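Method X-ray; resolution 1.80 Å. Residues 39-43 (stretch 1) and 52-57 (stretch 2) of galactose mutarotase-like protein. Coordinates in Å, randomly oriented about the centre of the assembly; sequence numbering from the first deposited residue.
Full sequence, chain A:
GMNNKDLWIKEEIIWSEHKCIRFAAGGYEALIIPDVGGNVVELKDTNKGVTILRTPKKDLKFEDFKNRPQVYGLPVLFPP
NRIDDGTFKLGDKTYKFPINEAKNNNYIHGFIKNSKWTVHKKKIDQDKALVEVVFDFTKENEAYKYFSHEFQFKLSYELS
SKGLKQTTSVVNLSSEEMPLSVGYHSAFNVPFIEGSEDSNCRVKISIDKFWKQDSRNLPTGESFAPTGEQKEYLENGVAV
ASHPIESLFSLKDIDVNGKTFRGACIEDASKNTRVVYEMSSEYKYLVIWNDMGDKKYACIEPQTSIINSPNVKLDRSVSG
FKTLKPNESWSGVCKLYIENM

Stretch 1, residues 39-43: NVVEL
Stretch 2 52-57: ILRTPK

When a strand is flanked by a segment that follows no regular strand geometry, backbone pairing can give way to a water and a side-chain hydroxyl, as residues 39-43 and 52-57 of this galactose mutarotase-like protein illustrate. Residues 39-43 form a strand, mostly extended, with Val41 (phi/psi -94/-10) departing from extended geometry within it. The second stretch runs antiparallel to it, with Leu43 CA 5.6 Å from Ile52 CA, Glu42 CA 5.3 Å from Leu53 CA and Val41 CA 5.0 Å from Thr55 CA; Arg54 is left without a CA partner in the register.

Ile52 (-79/-48) opens the contact with a nearly straight hydrogen bond, its N donating to Leu43 O at 2.8 Å and 164°. Its CA-to-CB bond points toward the strand and that of Leu43 toward the second stretch (rotamers m, t and t, p), and Leu43 CD2 meets Ile52 CD1 at 3.6 Å.

At Leu53 (-98/143) the backbones no longer bond directly. A water bridges them, accepting from Leu43 N at 2.9 Å and donating to Leu53 O at 2.6 Å. The CA-to-CB bond of Leu53 (m, t) points toward the strand, and CD1 lies 3.8 Å from Leu43 CB and 3.9 Å from Val40 CG1, the valine being t.

Arg54 (-70/122; chi1 to chi3 all t) turns its CA-to-CB bond away. Its O lies 3.5 Å from Val41 O, two acceptors that cannot bond to each other.

Thr55 (-114/140; m) supplies a donor: OG1 donates to Val41 O at a short 2.6 Å. Glu42 (-144/136; t, t, chi3 53°) points away overall, yet its CG lies 3.7 Å from Thr55 OG1. Pro56 (-52/136, C-gamma exo) has no amide hydrogen and contributes apolar surface, its CD lying 3.9 Å from CB of Val41 (m). Lys57 (-73/160; m, t, t, m) makes no contact with residues 39-43.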

# COMPACT_ATOMS: atom_id res chain seq x y z
N ASN A 39 -9.65 -4.67 -0.81
CA ASN A 39 -8.29 -5.13 -1.08
C ASN A 39 -8.25 -5.85 -2.43
O ASN A 39 -8.97 -6.82 -2.64
CB ASN A 39 -7.85 -6.06 0.07
CG ASN A 39 -6.37 -6.42 0.01
OD1 ASN A 39 -5.80 -6.60 -1.07
ND2 ASN A 39 -5.76 -6.59 1.20
N VAL A 40 -7.42 -5.34 -3.33
CA VAL A 40 -7.00 -6.06 -4.53
C VAL A 40 -5.95 -7.15 -4.16
O VAL A 40 -4.79 -6.85 -3.89
CB VAL A 40 -6.45 -5.11 -5.61
CG1 VAL A 40 -6.00 -5.91 -6.86
CG2 VAL A 40 -7.50 -4.06 -5.97
N VAL A 41 -6.40 -8.39 -4.09
CA VAL A 41 -5.60 -9.52 -3.63
C VAL A 41 -4.91 -10.29 -4.72
O VAL A 41 -4.05 -11.13 -4.45
CB VAL A 41 -6.45 -10.51 -2.79
CG1 VAL A 41 -6.94 -9.82 -1.54
CG2 VAL A 41 -7.60 -11.17 -3.60
N GLU A 42 -5.27 -10.01 -5.97
CA GLU A 42 -4.63 -10.63 -7.11
C GLU A 42 -4.49 -9.65 -8.27
O GLU A 42 -5.41 -8.91 -8.55
CB GLU A 42 -5.45 -11.84 -7.56
CG GLU A 42 -4.64 -12.76 -8.45
CD GLU A 42 -5.36 -14.05 -8.76
OE1 GLU A 42 -6.51 -13.96 -9.22
OE2 GLU A 42 -4.77 -15.13 -8.51
N LEU A 43 -3.32 -9.63 -8.90
CA LEU A 43 -3.07 -8.91 -10.15
C LEU A 43 -2.12 -9.77 -10.97
O LEU A 43 -0.97 -10.00 -10.55
CB LEU A 43 -2.43 -7.57 -9.92
CG LEU A 43 -2.08 -6.80 -11.20
CD1 LEU A 43 -3.35 -6.44 -12.04
CD2 LEU A 43 -1.25 -5.56 -10.90
N ILE A 52 1.55 -10.81 -9.59
CA ILE A 52 2.29 -9.75 -8.87
C ILE A 52 2.04 -9.73 -7.36
O ILE A 52 2.96 -9.60 -6.57
CB ILE A 52 1.94 -8.38 -9.43
CG1 ILE A 52 2.39 -8.28 -10.89
CG2 ILE A 52 2.53 -7.25 -8.54
CD1 ILE A 52 1.99 -6.95 -11.56
N LEU A 53 0.78 -9.79 -6.97
CA LEU A 53 0.38 -9.56 -5.58
C LEU A 53 0.18 -10.87 -4.83
O LEU A 53 -0.38 -11.83 -5.37
CB LEU A 53 -0.93 -8.75 -5.47
CG LEU A 53 -0.89 -7.33 -6.04
CD1 LEU A 53 -2.28 -6.71 -6.20
CD2 LEU A 53 0.09 -6.45 -5.22
N ARG A 54 0.58 -10.86 -3.57
CA ARG A 54 0.42 -12.04 -2.73
C ARG A 54 -1.06 -12.26 -2.44
O ARG A 54 -1.70 -11.39 -1.88
CB ARG A 54 1.20 -11.90 -1.44
CG ARG A 54 1.27 -13.23 -0.69
CD ARG A 54 1.60 -12.97 0.72
NE ARG A 54 1.96 -14.18 1.43
CZ ARG A 54 1.79 -14.36 2.74
NH1 ARG A 54 1.29 -13.39 3.50
NH2 ARG A 54 2.18 -15.50 3.28
N THR A 55 -1.57 -13.43 -2.81
CA THR A 55 -3.00 -13.76 -2.78
C THR A 55 -3.26 -14.87 -1.74
O THR A 55 -2.48 -15.82 -1.68
CB THR A 55 -3.47 -14.30 -4.16
OG1 THR A 55 -3.03 -13.43 -5.22
CG2 THR A 55 -5.01 -14.48 -4.23
N PRO A 56 -4.35 -14.77 -0.97
CA PRO A 56 -4.74 -15.88 -0.08
C PRO A 56 -4.83 -17.22 -0.80
O PRO A 56 -5.37 -17.31 -1.90
CB PRO A 56 -6.14 -15.47 0.40
CG PRO A 56 -6.11 -14.00 0.42
CD PRO A 56 -5.27 -13.62 -0.81
N LYS A 57 -4.30 -18.26 -0.17
CA LYS A 57 -4.45 -19.64 -0.67
C LYS A 57 -5.87 -20.13 -0.44
O LYS A 57 -6.57 -19.60 0.41
CB LYS A 57 -3.48 -20.56 0.05
CG LYS A 57 -2.04 -20.31 -0.32
CD LYS A 57 -1.09 -20.98 0.66
CE LYS A 57 0.37 -20.65 0.30
NZ LYS A 57 0.75 -21.27 -1.02
O HOH W 1 -1.41 -11.53 -7.77